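Local coordinates for malate dehydrogenase (Pyrococcus horikoshii, PDB 1V9N) that catalyses the NAD-dependent oxidation of (S)-malate to oxaloacetate and works as a homodimer of the LDH2/MDH2 oxidoreductase family, at the interface of chains A and B. Numbering follows the deposited sequence. Chains: chain A/B, Malate dehydrogenase.

Contact 1: the interface of chains A and B. Residues chain A 157, 160-162, 164; chain B 306, 310-311, 319.
Two loops meet at this edge of the homodimer: the chain A segment carrying A:Ile161 and A:Glu162, and the chain B loop of B:Ser310 and B:Arg311 that follows helix 293-308. B:Arg311 is held through its backbone at both ends. Its N-H points almost straight (178° at the hydrogen) at carboxylate oxygen OE2 of A:Glu162, on the lone pair anti to the other oxygen, and its carbonyl O accepts a hydrogen bond from A:Ile161 N at 3.1 Å. The A:Glu162 side chain runs extended beyond CG and crosses that of B:Arg311 at about a right angle. Methylene CG of A:Glu162 lies 3.7 Å above the centre of the guanidinium, and the carboxylate and guanidinium planes are stacked, 8° apart. Opposite charges come near without touching, OE1 of A:Glu162 being 4.0 Å from NH2 of B:Arg311, so the attraction is probably supplementary. From another side, CD1 of A:Ile161 packs against CD of B:Arg311 at 3.4 Å. A water bridges the chains, 2.7 Å from the hydroxyl OG of B:Ser310 and 2.9 Å from A:Glu162 N, and also meets B:Arg311 O. With its two-fold twin, this pairing of loops probably helps to hold the subunits together, away from the apolar patches.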
ATOM      1  N   PRO A 157      13.678  -5.131 -10.046  1.00 27.45           N
ATOM      2  CA  PRO A 157      13.893  -4.546  -8.722  1.00 28.76           C
ATOM      3  C   PRO A 157      14.863  -3.373  -8.833  1.00 30.92           C
ATOM      4  O   PRO A 157      15.666  -3.309  -9.770  1.00 29.07           O
ATOM      5  CB  PRO A 157      14.469  -5.711  -7.924  1.00 27.18           C
ATOM      6  CG  PRO A 157      15.231  -6.478  -8.961  1.00 27.79           C
ATOM      7  CD  PRO A 157      14.270  -6.477 -10.130  1.00 27.24           C
ATOM      8  N   GLY A 160      18.433  -3.378 -10.447  1.00 35.38           N
ATOM      9  CA  GLY A 160      18.563  -4.541 -11.306  1.00 34.41           C
ATOM     10  C   GLY A 160      17.979  -4.322 -12.684  1.00 35.37           C
ATOM     11  O   GLY A 160      17.450  -3.249 -12.974  1.00 35.49           O
ATOM     12  N   ILE A 161      18.061  -5.340 -13.535  1.00 35.68           N
ATOM     13  CA  ILE A 161      17.550  -5.231 -14.896  1.00 38.10           C
ATOM     14  C   ILE A 161      16.680  -6.403 -15.348  1.00 37.84           C
ATOM     15  O   ILE A 161      16.106  -6.365 -16.434  1.00 39.14           O
ATOM     16  CB  ILE A 161      18.717  -5.066 -15.902  1.00 38.12           C
ATOM     17  CG1 ILE A 161      19.645  -6.279 -15.838  1.00 39.17           C
ATOM     18  CG2 ILE A 161      19.506  -3.812 -15.573  1.00 39.07           C
ATOM     19  CD1 ILE A 161      20.854  -6.178 -16.757  1.00 40.69           C
ATOM     20  N   GLU A 162      16.583  -7.439 -14.522  1.00 37.77           N
ATOM     21  CA  GLU A 162      15.776  -8.611 -14.863  1.00 36.68           C
ATOM     22  C   GLU A 162      14.302  -8.439 -14.520  1.00 35.68           C
ATOM     23  O   GLU A 162      13.959  -7.717 -13.588  1.00 35.72           O
ATOM     24  CB  GLU A 162      16.257  -9.841 -14.103  1.00 37.03           C
ATOM     25  CG  GLU A 162      17.588 -10.406 -14.502  1.00 40.99           C
ATOM     26  CD  GLU A 162      17.847 -11.720 -13.792  1.00 43.15           C
ATOM     27  OE1 GLU A 162      17.028 -12.652 -13.958  1.00 46.41           O
ATOM     28  OE2 GLU A 162      18.852 -11.824 -13.062  1.00 44.04           O
ATOM     29  N   ILE A 164      11.662  -9.631 -12.644  1.00 32.16           N
ATOM     30  CA  ILE A 164      11.524 -10.563 -11.532  1.00 31.53           C
ATOM     31  C   ILE A 164      10.295 -10.325 -10.675  1.00 28.81           C
ATOM     32  O   ILE A 164       9.742 -11.270 -10.117  1.00 25.71           O
ATOM     33  CB  ILE A 164      12.799 -10.560 -10.650  1.00 34.40           C
ATOM     34  CG1 ILE A 164      13.847 -11.473 -11.291  1.00 35.43           C
ATOM     35  CG2 ILE A 164      12.479 -11.009  -9.227  1.00 35.77           C
ATOM     36  CD1 ILE A 164      15.023 -11.773 -10.412  1.00 38.32           C
TER
ATOM     37  N   GLU B 306      17.113 -14.602  -4.116  1.00 28.68           N
ATOM     38  CA  GLU B 306      17.002 -14.619  -5.566  1.00 29.47           C
ATOM     39  C   GLU B 306      16.843 -13.222  -6.150  1.00 29.04           C
ATOM     40  O   GLU B 306      17.301 -12.954  -7.260  1.00 28.36           O
ATOM     41  CB  GLU B 306      15.841 -15.515  -5.993  1.00 30.53           C
ATOM     42  CG  GLU B 306      16.136 -16.987  -5.775  1.00 33.94           C
ATOM     43  CD  GLU B 306      14.999 -17.880  -6.207  1.00 36.94           C
ATOM     44  OE1 GLU B 306      14.490 -17.679  -7.329  1.00 37.16           O
ATOM     45  OE2 GLU B 306      14.623 -18.785  -5.430  1.00 38.55           O
ATOM     46  N   SER B 310      19.799 -11.311  -8.516  1.00 37.95           N
ATOM     47  CA  SER B 310      19.397 -11.092  -9.903  1.00 38.82           C
ATOM     48  C   SER B 310      20.366 -10.139 -10.600  1.00 40.98           C
ATOM     49  O   SER B 310      21.078  -9.375  -9.951  1.00 40.90           O
ATOM     50  CB  SER B 310      17.963 -10.547  -9.981  1.00 37.94           C
ATOM     51  OG  SER B 310      17.868  -9.220  -9.500  1.00 41.19           O
ATOM     52  N   ARG B 311      20.385 -10.192 -11.926  1.00 43.33           N
ATOM     53  CA  ARG B 311      21.276  -9.369 -12.744  1.00 46.46           C
ATOM     54  C   ARG B 311      21.319  -7.894 -12.347  1.00 47.07           C
ATOM     55  O   ARG B 311      20.346  -7.163 -12.539  1.00 47.74           O
ATOM     56  CB  ARG B 311      20.864  -9.495 -14.208  1.00 47.44           C
ATOM     57  CG  ARG B 311      21.953  -9.195 -15.217  1.00 50.13           C
ATOM     58  CD  ARG B 311      21.431  -9.529 -16.598  1.00 52.20           C
ATOM     59  NE  ARG B 311      20.822 -10.857 -16.597  1.00 54.60           N
ATOM     60  CZ  ARG B 311      19.802 -11.215 -17.368  1.00 56.43           C
ATOM     61  NH1 ARG B 311      19.265 -10.344 -18.213  1.00 56.59           N
ATOM     62  NH2 ARG B 311      19.310 -12.445 -17.285  1.00 57.49           N
ATOM     63  N   ILE B 319      21.742  -4.866  -5.185  1.00 36.05           N
ATOM     64  CA  ILE B 319      20.286  -4.820  -5.123  1.00 32.44           C
ATOM     65  C   ILE B 319      20.003  -5.062  -3.647  1.00 30.18           C
ATOM     66  O   ILE B 319      20.381  -6.099  -3.100  1.00 29.41           O
ATOM     67  CB  ILE B 319      19.636  -5.940  -5.966  1.00 30.97           C
ATOM     68  CG1 ILE B 319      19.888  -5.680  -7.454  1.00 29.98           C
ATOM     69  CG2 ILE B 319      18.142  -6.003  -5.679  1.00 30.05           C
ATOM     70  CD1 ILE B 319      19.402  -6.784  -8.372  1.00 28.70           C
TER
HETATM   71  O   HOH W   1      17.368  -7.655 -11.690  1.00 26.51           O

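Contact 2: the interface of chains A and B. Residues chain A 86-87, 117, 119, 281, 283; chain B 117, 283, 285.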
ATOM      1  N   SER A  86     -12.267 -15.065  11.526  1.00 19.74           N
ATOM      2  CA  SER A  86     -11.925 -13.888  10.729  1.00 19.22           C
ATOM      3  C   SER A  86     -10.936 -14.101   9.582  1.00 18.52           C
ATOM      4  O   SER A  86     -10.433 -13.131   9.015  1.00 17.58           O
ATOM      5  CB  SER A  86     -11.395 -12.776  11.642  1.00 19.60           C
ATOM      6  OG  SER A  86     -12.425 -12.278  12.479  1.00 20.05           O
ATOM      7  N   TYR A  87     -10.647 -15.349   9.229  1.00 17.17           N
ATOM      8  CA  TYR A  87      -9.712 -15.587   8.131  1.00 16.82           C
ATOM      9  C   TYR A  87      -9.864 -16.958   7.501  1.00 17.63           C
ATOM     10  O   TYR A  87     -10.516 -17.850   8.055  1.00 15.79           O
ATOM     11  CB  TYR A  87      -8.266 -15.430   8.617  1.00 15.62           C
ATOM     12  CG  TYR A  87      -7.699 -16.674   9.270  1.00 19.98           C
ATOM     13  CD1 TYR A  87      -7.096 -17.672   8.503  1.00 21.18           C
ATOM     14  CD2 TYR A  87      -7.812 -16.879  10.648  1.00 19.23           C
ATOM     15  CE1 TYR A  87      -6.623 -18.846   9.091  1.00 20.04           C
ATOM     16  CE2 TYR A  87      -7.342 -18.048  11.242  1.00 20.83           C
ATOM     17  CZ  TYR A  87      -6.748 -19.026  10.456  1.00 21.30           C
ATOM     18  OH  TYR A  87      -6.267 -20.177  11.032  1.00 23.29           O
ATOM     19  N   ILE A 117     -13.997  -8.276  10.967  1.00 15.03           N
ATOM     20  CA  ILE A 117     -12.856  -8.411  10.055  1.00 16.80           C
ATOM     21  C   ILE A 117     -12.870  -9.708   9.252  1.00 17.77           C
ATOM     22  O   ILE A 117     -13.273 -10.754   9.753  1.00 18.49           O
ATOM     23  CB  ILE A 117     -11.503  -8.373  10.815  1.00 17.58           C
ATOM     24  CG1 ILE A 117     -11.369  -7.063  11.596  1.00 20.01           C
ATOM     25  CG2 ILE A 117     -10.343  -8.498   9.817  1.00 17.30           C
ATOM     26  CD1 ILE A 117     -11.298  -5.835  10.712  1.00 21.15           C
ATOM     27  N   ILE A 119     -10.245 -11.723   6.391  1.00 15.50           N
ATOM     28  CA  ILE A 119      -9.050 -11.800   5.554  1.00 16.13           C
ATOM     29  C   ILE A 119      -8.969 -13.166   4.895  1.00 14.53           C
ATOM     30  O   ILE A 119      -8.816 -14.187   5.565  1.00 14.19           O
ATOM     31  CB  ILE A 119      -7.759 -11.553   6.377  1.00 18.96           C
ATOM     32  CG1 ILE A 119      -7.712 -10.091   6.830  1.00 20.08           C
ATOM     33  CG2 ILE A 119      -6.518 -11.908   5.548  1.00 18.55           C
ATOM     34  CD1 ILE A 119      -6.539  -9.752   7.737  1.00 26.62           C
ATOM     35  N   PHE A 281      -4.956 -11.776  -2.358  1.00 16.99           N
ATOM     36  CA  PHE A 281      -5.143 -11.338  -0.976  1.00 15.84           C
ATOM     37  C   PHE A 281      -6.455 -10.556  -0.941  1.00 17.29           C
ATOM     38  O   PHE A 281      -6.670  -9.670  -1.765  1.00 15.20           O
ATOM     39  CB  PHE A 281      -3.995 -10.417  -0.542  1.00 14.80           C
ATOM     40  CG  PHE A 281      -4.174  -9.822   0.834  1.00 15.73           C
ATOM     41  CD1 PHE A 281      -3.771 -10.517   1.969  1.00 15.29           C
ATOM     42  CD2 PHE A 281      -4.763  -8.569   0.991  1.00 16.93           C
ATOM     43  CE1 PHE A 281      -3.948  -9.977   3.244  1.00 17.38           C
ATOM     44  CE2 PHE A 281      -4.947  -8.016   2.261  1.00 20.21           C
ATOM     45  CZ  PHE A 281      -4.537  -8.724   3.392  1.00 18.78           C
HETATM   46  N   MSE A 283      -9.211  -8.586   1.831  1.00 14.65           N
HETATM   47  CA  MSE A 283      -9.426  -8.124   3.186  1.00 14.82           C
HETATM   48  C   MSE A 283     -10.647  -7.225   3.245  1.00 15.82           C
HETATM   49  O   MSE A 283     -10.805  -6.305   2.434  1.00 13.92           O
HETATM   50  CB  MSE A 283      -8.208  -7.361   3.688  1.00 19.01           C
HETATM   51  CG  MSE A 283      -8.343  -6.868   5.110  1.00 27.61           C
HETATM   52 SE   MSE A 283      -6.790  -5.863   5.604  1.00 40.65          SE
HETATM   53  CE  MSE A 283      -7.639  -4.250   6.244  1.00 33.66           C
TER
ATOM     54  N   ILE B 117      -5.705 -13.202  13.335  1.00 15.03           N
ATOM     55  CA  ILE B 117      -5.703 -11.822  12.838  1.00 16.80           C
ATOM     56  C   ILE B 117      -5.925 -10.783  13.932  1.00 17.77           C
ATOM     57  O   ILE B 117      -6.688 -11.007  14.868  1.00 18.49           O
ATOM     58  CB  ILE B 117      -6.810 -11.592  11.774  1.00 17.58           C
ATOM     59  CG1 ILE B 117      -6.621 -12.550  10.595  1.00 20.01           C
ATOM     60  CG2 ILE B 117      -6.754 -10.142  11.273  1.00 17.30           C
ATOM     61  CD1 ILE B 117      -5.344 -12.309   9.817  1.00 21.15           C
HETATM   62  N   MSE B 283      -2.018  -3.656  12.020  1.00 14.65           N
HETATM   63  CA  MSE B 283      -2.548  -4.931  11.584  1.00 14.82           C
HETATM   64  C   MSE B 283      -1.496  -6.014  11.734  1.00 15.82           C
HETATM   65  O   MSE B 283      -0.344  -5.849  11.318  1.00 13.92           O
HETATM   66  CB  MSE B 283      -2.994  -4.853  10.131  1.00 19.01           C
HETATM   67  CG  MSE B 283      -3.589  -6.140   9.608  1.00 27.61           C
HETATM   68 SE   MSE B 283      -4.042  -5.946   7.758  1.00 40.65          SE
HETATM   69  CE  MSE B 283      -3.129  -7.489   7.038  1.00 33.66           C
ATOM     70  N   ILE B 285      -0.794 -10.301  11.304  1.00 15.43           N
ATOM     71  CA  ILE B 285      -1.250 -11.568  10.774  1.00 15.79           C
ATOM     72  C   ILE B 285      -0.366 -12.625  11.412  1.00 16.90           C
ATOM     73  O   ILE B 285       0.854 -12.594  11.256  1.00 16.24           O
ATOM     74  CB  ILE B 285      -1.104 -11.633   9.237  1.00 15.44           C
ATOM     75  CG1 ILE B 285      -2.012 -10.589   8.574  1.00 17.30           C
ATOM     76  CG2 ILE B 285      -1.470 -13.028   8.740  1.00 18.07           C
ATOM     77  CD1 ILE B 285      -1.905 -10.559   7.044  1.00 15.56           C
TER
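With CG1 beside its backbone N and a second torsion of -65°, B:Ile117 folds its CD1 methyl back towards CG2, and the two methyls together meet the tip of A:Ile119. The latter reaches over with CD1, which comes to 3.5 Å from B:Ile117 CD1 and 3.6 Å from B:Ile117 CG2. The two isoleucines, both on copies of strand 117-123, cross obliquely. Methylene CG1 of B:Ile117 also lies 3.9 Å from CB of A:Tyr87, at the start of strand 87-91, so this contact is made by the tyrosine's methylene. Were B:Ile117 cut back to alanine, A:Ile119 CD1 would probably lose its methyl partners and a gap would open beside A:Tyr87 CB. Next to this cluster, the selenomethionines A:Met283 and B:Met283, on strand 278-285 of each chain, run antiparallel alongside one another. Each is extended as far as the selenium, which carries SE to its mate across the two-fold axis; the bend at chi3 (128°) then turns the terminal methyl aside. In B:Met283 this methyl, CE, comes to the outer ring carbon CZ of A:Phe281, 4.1 Å away, while SE of A:Met283 and SE of B:Met283 stand 3.5 Å apart.

Contact 3: the interface of chains A and B. Residues chain A 183, 185-186, 233, 248; chain B 241, 244, 248.
B:Lys244, in the first turn of helix 242-258, reaches across the dimer interface with an extended side chain and gives a hydrogen bond from its terminal nitrogen NZ to the backbone carbonyl O of A:Ala186 at 3.0 Å. The donor sits 35° above the carbonyl plane, away from the oxygen's lone pairs. The aliphatic part of the lysine is gripped on the way. Selenomethionine A:Met185 places SE 3.7 Å from B:Lys244 CB and lays its own CB beside the CG-to-CE stretch, while CD2 of A:Leu233 touches B:Lys244 CB at 3.9 Å. With a leucine here the carbonyl of A:Ala186 is likely to lose its lysine donor, and A:Met185 CB the end of the chain it packs on. A:Leu233 CD1 also approaches B:Gly241 O, just before the helix. One helical turn on, B:Leu248 crosses A:Met185 at about a right angle, its CG 3.9 Å from the selenium, and A:Leu183 CD2 lies near B:Leu248 N. CD1 of B:Leu248 meets CD1 of A:Leu248, tip to tip at 3.7 Å, the two copies of one residue facing each other around the two-fold axis. Behind these contacts, strand 181-185 delivers A:Met185, whose CG stands between the backbone N and carbonyl carbon (chi1 52°), bringing the selenium onto the helix. This patch joins the start of helix 242-258 to the partner's strand and loop, with the two Leu248 copies meeting near the two-fold axis.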
ATOM      1  N   LEU A 183      -9.611   2.959  -5.295  1.00 20.15           N
ATOM      2  CA  LEU A 183      -8.221   3.036  -5.702  1.00 19.23           C
ATOM      3  C   LEU A 183      -7.955   1.653  -6.286  1.00 19.13           C
ATOM      4  O   LEU A 183      -8.322   0.644  -5.685  1.00 16.05           O
ATOM      5  CB  LEU A 183      -7.310   3.271  -4.494  1.00 18.65           C
ATOM      6  CG  LEU A 183      -5.795   3.137  -4.723  1.00 18.78           C
ATOM      7  CD1 LEU A 183      -5.337   4.167  -5.756  1.00 16.25           C
ATOM      8  CD2 LEU A 183      -5.057   3.345  -3.406  1.00 16.90           C
HETATM    9  N   MSE A 185      -4.638   0.239  -8.500  1.00 20.76           N
HETATM   10  CA  MSE A 185      -3.384   0.548  -9.178  1.00 21.79           C
HETATM   11  C   MSE A 185      -2.325  -0.547  -9.174  1.00 22.97           C
HETATM   12  O   MSE A 185      -2.171  -1.280  -8.196  1.00 22.14           O
HETATM   13  CB  MSE A 185      -2.768   1.768  -8.498  1.00 21.24           C
HETATM   14  CG  MSE A 185      -2.686   1.554  -6.981  1.00 22.90           C
HETATM   15 SE   MSE A 185      -1.601   2.757  -5.948  1.00 29.78          SE
HETATM   16  CE  MSE A 185       0.090   1.822  -6.090  1.00 22.77           C
ATOM     17  N   ALA A 186      -1.571  -0.635 -10.264  1.00 21.75           N
ATOM     18  CA  ALA A 186      -0.476  -1.590 -10.333  1.00 21.07           C
ATOM     19  C   ALA A 186       0.632  -0.895  -9.540  1.00 20.49           C
ATOM     20  O   ALA A 186       0.671   0.334  -9.492  1.00 19.39           O
ATOM     21  CB  ALA A 186      -0.044  -1.793 -11.766  1.00 19.88           C
ATOM     22  N   LEU A 233       6.808   1.824  -9.467  1.00 27.38           N
ATOM     23  CA  LEU A 233       6.336   3.164  -9.144  1.00 27.97           C
ATOM     24  C   LEU A 233       7.486   3.915  -8.481  1.00 28.30           C
ATOM     25  O   LEU A 233       8.155   3.388  -7.596  1.00 28.02           O
ATOM     26  CB  LEU A 233       5.138   3.096  -8.191  1.00 25.14           C
ATOM     27  CG  LEU A 233       4.545   4.435  -7.738  1.00 26.55           C
ATOM     28  CD1 LEU A 233       4.096   5.235  -8.953  1.00 27.72           C
ATOM     29  CD2 LEU A 233       3.368   4.190  -6.792  1.00 25.49           C
ATOM     30  N   LEU A 248       6.376  -1.970  -2.435  1.00 17.90           N
ATOM     31  CA  LEU A 248       4.941  -2.219  -2.511  1.00 19.03           C
ATOM     32  C   LEU A 248       4.679  -3.512  -3.279  1.00 19.04           C
ATOM     33  O   LEU A 248       3.767  -4.272  -2.950  1.00 16.94           O
ATOM     34  CB  LEU A 248       4.243  -1.045  -3.206  1.00 18.81           C
ATOM     35  CG  LEU A 248       4.214   0.280  -2.431  1.00 19.57           C
ATOM     36  CD1 LEU A 248       3.787   1.413  -3.351  1.00 17.28           C
ATOM     37  CD2 LEU A 248       3.256   0.160  -1.248  1.00 20.67           C
TER
ATOM     38  N   GLY B 241       2.618   8.253 -12.690  1.00 31.15           N
ATOM     39  CA  GLY B 241       1.950   7.652 -11.545  1.00 30.45           C
ATOM     40  C   GLY B 241       1.725   8.508 -10.308  1.00 29.13           C
ATOM     41  O   GLY B 241       1.403   7.975  -9.244  1.00 28.17           O
ATOM     42  N   LYS B 244      -1.055   7.779  -8.054  1.00 21.80           N
ATOM     43  CA  LYS B 244      -0.981   6.560  -7.264  1.00 22.54           C
ATOM     44  C   LYS B 244      -0.467   6.879  -5.864  1.00 23.15           C
ATOM     45  O   LYS B 244      -1.029   6.412  -4.874  1.00 24.02           O
ATOM     46  CB  LYS B 244      -0.073   5.533  -7.941  1.00 22.32           C
ATOM     47  CG  LYS B 244      -0.647   4.994  -9.241  1.00 23.01           C
ATOM     48  CD  LYS B 244       0.277   3.972  -9.893  1.00 22.59           C
ATOM     49  CE  LYS B 244      -0.377   3.406 -11.140  1.00 21.11           C
ATOM     50  NZ  LYS B 244       0.418   2.302 -11.747  1.00 24.21           N
ATOM     51  N   LEU B 248      -2.477   6.220  -2.374  1.00 17.90           N
ATOM     52  CA  LEU B 248      -1.911   5.522  -1.226  1.00 19.03           C
ATOM     53  C   LEU B 248      -2.040   6.389   0.025  1.00 19.04           C
ATOM     54  O   LEU B 248      -2.285   5.887   1.123  1.00 16.94           O
ATOM     55  CB  LEU B 248      -0.438   5.194  -1.488  1.00 18.81           C
ATOM     56  CG  LEU B 248      -0.161   4.138  -2.568  1.00 19.57           C
ATOM     57  CD1 LEU B 248       1.314   4.147  -2.940  1.00 17.28           C
ATOM     58  CD2 LEU B 248      -0.577   2.761  -2.056  1.00 20.67           C
TER

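Contact 4: the interface of chains A and B. Residues chain A 121, 255, 259, 281; chain B 144, 285, 287, 290.
A:Leu259 stretches from just beyond helix 242-258 into an apolar pocket of chain B, part of the homodimer interface of this LDH2/MDH2-family enzyme. From CB, the chain leads to CG set opposite the backbone N (chi1 -179°), which points the forked end at the partner; CB and CG serve as the stalk, and the contacts across begin at the two methyls. CD1 turns to B:Phe290, lying 3.9 Å from its CB and 4.0 Å from its ring carbon CG, so it covers the root of the aromatic group. CD2 takes the other branch and meets CG2 of B:Ile285 at 3.8 Å. The same methyl is 4.0 Å from CD1 of B:Ile144, at the start of strand 144-149, and equally near B:Ile285 CD1. The fork is therefore wedged between the phenylalanine and the isoleucine pair, its side chain crossing both B:Phe290 and B:Ile285 at a slant. Behind it, the backbone O of A:Leu259 faces B:Phe290 CB. The far part of the phenylalanine ring is met from strand 117-123 of chain A, where the extended CG1 branch of A:Ile121 comes in at about a right angle and sets CD1 3.9 Å from ring carbon CE1 of B:Phe290. Four residues before A:Leu259, still in helix 242-258, A:Leu255 adds its CD2 methyl to the CD1 tip of B:Ile285, 4.0 Å away. A:Phe281 borders that same isoleucine tip more distantly, its CE1 being 4.4 Å from B:Ile285 CD1.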
ATOM      1  N   ILE A 121      -7.032 -15.369   1.871  1.00 14.56           N
ATOM      2  CA  ILE A 121      -5.906 -15.422   0.961  1.00 16.54           C
ATOM      3  C   ILE A 121      -6.031 -16.686   0.123  1.00 16.22           C
ATOM      4  O   ILE A 121      -6.423 -17.744   0.623  1.00 15.08           O
ATOM      5  CB  ILE A 121      -4.591 -15.400   1.746  1.00 19.56           C
ATOM      6  CG1 ILE A 121      -4.524 -14.088   2.543  1.00 21.04           C
ATOM      7  CG2 ILE A 121      -3.410 -15.515   0.805  1.00 23.84           C
ATOM      8  CD1 ILE A 121      -3.347 -13.967   3.452  1.00 25.94           C
ATOM      9  N   LEU A 255       2.098 -10.940   1.114  1.00 16.42           N
ATOM     10  CA  LEU A 255       0.741 -11.162   1.609  1.00 17.57           C
ATOM     11  C   LEU A 255      -0.033 -12.180   0.778  1.00 18.48           C
ATOM     12  O   LEU A 255      -0.899 -12.888   1.296  1.00 18.69           O
ATOM     13  CB  LEU A 255      -0.025  -9.832   1.657  1.00 14.48           C
ATOM     14  CG  LEU A 255       0.522  -8.801   2.656  1.00 14.60           C
ATOM     15  CD1 LEU A 255      -0.233  -7.481   2.514  1.00 14.21           C
ATOM     16  CD2 LEU A 255       0.392  -9.339   4.070  1.00 13.72           C
ATOM     17  N   LEU A 259       2.692 -15.875   2.137  1.00 14.30           N
ATOM     18  CA  LEU A 259       1.809 -16.226   3.248  1.00 15.65           C
ATOM     19  C   LEU A 259       0.844 -17.373   2.961  1.00 15.66           C
ATOM     20  O   LEU A 259       0.476 -18.125   3.866  1.00 17.74           O
ATOM     21  CB  LEU A 259       1.016 -14.991   3.683  1.00 14.34           C
ATOM     22  CG  LEU A 259       0.049 -15.140   4.860  1.00 16.04           C
ATOM     23  CD1 LEU A 259       0.807 -15.580   6.121  1.00 12.40           C
ATOM     24  CD2 LEU A 259      -0.655 -13.805   5.088  1.00 11.60           C
ATOM     25  N   PHE A 281      -4.956 -11.776  -2.358  1.00 16.99           N
ATOM     26  CA  PHE A 281      -5.143 -11.338  -0.976  1.00 15.84           C
ATOM     27  C   PHE A 281      -6.455 -10.556  -0.941  1.00 17.29           C
ATOM     28  O   PHE A 281      -6.670  -9.670  -1.765  1.00 15.20           O
ATOM     29  CB  PHE A 281      -3.995 -10.417  -0.542  1.00 14.80           C
ATOM     30  CG  PHE A 281      -4.174  -9.822   0.834  1.00 15.73           C
ATOM     31  CD1 PHE A 281      -3.771 -10.517   1.969  1.00 15.29           C
ATOM     32  CD2 PHE A 281      -4.763  -8.569   0.991  1.00 16.93           C
ATOM     33  CE1 PHE A 281      -3.948  -9.977   3.244  1.00 17.38           C
ATOM     34  CE2 PHE A 281      -4.947  -8.016   2.261  1.00 20.21           C
ATOM     35  CZ  PHE A 281      -4.537  -8.724   3.392  1.00 18.78           C
TER
ATOM     36  N   ILE B 144       3.414 -11.132  10.768  1.00 16.38           N
ATOM     37  CA  ILE B 144       3.508 -10.038   9.808  1.00 14.64           C
ATOM     38  C   ILE B 144       2.889  -8.811  10.472  1.00 16.37           C
ATOM     39  O   ILE B 144       1.787  -8.872  11.027  1.00 17.09           O
ATOM     40  CB  ILE B 144       2.731 -10.331   8.510  1.00 16.49           C
ATOM     41  CG1 ILE B 144       3.374 -11.513   7.775  1.00 14.74           C
ATOM     42  CG2 ILE B 144       2.696  -9.061   7.625  1.00 13.21           C
ATOM     43  CD1 ILE B 144       2.638 -11.941   6.526  1.00 14.86           C
ATOM     44  N   ILE B 285      -0.794 -10.301  11.304  1.00 15.43           N
ATOM     45  CA  ILE B 285      -1.250 -11.568  10.774  1.00 15.79           C
ATOM     46  C   ILE B 285      -0.366 -12.625  11.412  1.00 16.90           C
ATOM     47  O   ILE B 285       0.854 -12.594  11.256  1.00 16.24           O
ATOM     48  CB  ILE B 285      -1.104 -11.633   9.237  1.00 15.44           C
ATOM     49  CG1 ILE B 285      -2.012 -10.589   8.574  1.00 17.30           C
ATOM     50  CG2 ILE B 285      -1.470 -13.028   8.740  1.00 18.07           C
ATOM     51  CD1 ILE B 285      -1.905 -10.559   7.044  1.00 15.56           C
ATOM     52  N   ILE B 287       1.295 -15.577  11.158  1.00 16.74           N
ATOM     53  CA  ILE B 287       1.709 -16.496  10.108  1.00 17.12           C
ATOM     54  C   ILE B 287       1.371 -17.965  10.379  1.00 17.45           C
ATOM     55  O   ILE B 287       0.864 -18.652   9.500  1.00 17.77           O
ATOM     56  CB  ILE B 287       3.222 -16.348   9.855  1.00 16.91           C
ATOM     57  CG1 ILE B 287       3.501 -14.950   9.282  1.00 14.88           C
ATOM     58  CG2 ILE B 287       3.714 -17.441   8.899  1.00 14.82           C
ATOM     59  CD1 ILE B 287       4.974 -14.564   9.291  1.00 13.87           C
ATOM     60  N   PHE B 290      -1.701 -19.671   9.233  1.00 16.18           N
ATOM     61  CA  PHE B 290      -1.806 -19.889   7.794  1.00 16.53           C
ATOM     62  C   PHE B 290      -0.903 -21.019   7.318  1.00 17.75           C
ATOM     63  O   PHE B 290      -1.379 -21.990   6.732  1.00 18.86           O
ATOM     64  CB  PHE B 290      -1.468 -18.596   7.048  1.00 16.48           C
ATOM     65  CG  PHE B 290      -2.540 -17.554   7.141  1.00 14.62           C
ATOM     66  CD1 PHE B 290      -3.454 -17.384   6.106  1.00 15.59           C
ATOM     67  CD2 PHE B 290      -2.652 -16.754   8.271  1.00 16.31           C
ATOM     68  CE1 PHE B 290      -4.461 -16.430   6.195  1.00 14.82           C
ATOM     69  CE2 PHE B 290      -3.662 -15.795   8.371  1.00 18.67           C
ATOM     70  CZ  PHE B 290      -4.567 -15.636   7.327  1.00 16.80           C
TER

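The four contacts sample one two-fold interface, and each has a twin with the chains exchanged. Contacts 2 and 4 are neighbours, their C-alpha centres about 8 Å apart; both use A:Phe281 and B:Ile285, which lie on the copies of strand 278-285 in different chains, together with strand 117-123, and probably belong to one apolar region. Contact 3 stands about 22 Å from contact 2 and 21 Å from contact 4, yet helix 242-258 serves both contact 3 and contact 4. Contact 1, about 21 Å from contact 3 and 31 Å from contact 2, adds polar loop pairing. Spread this widely, the contacts probably fix the relative orientation of the subunits.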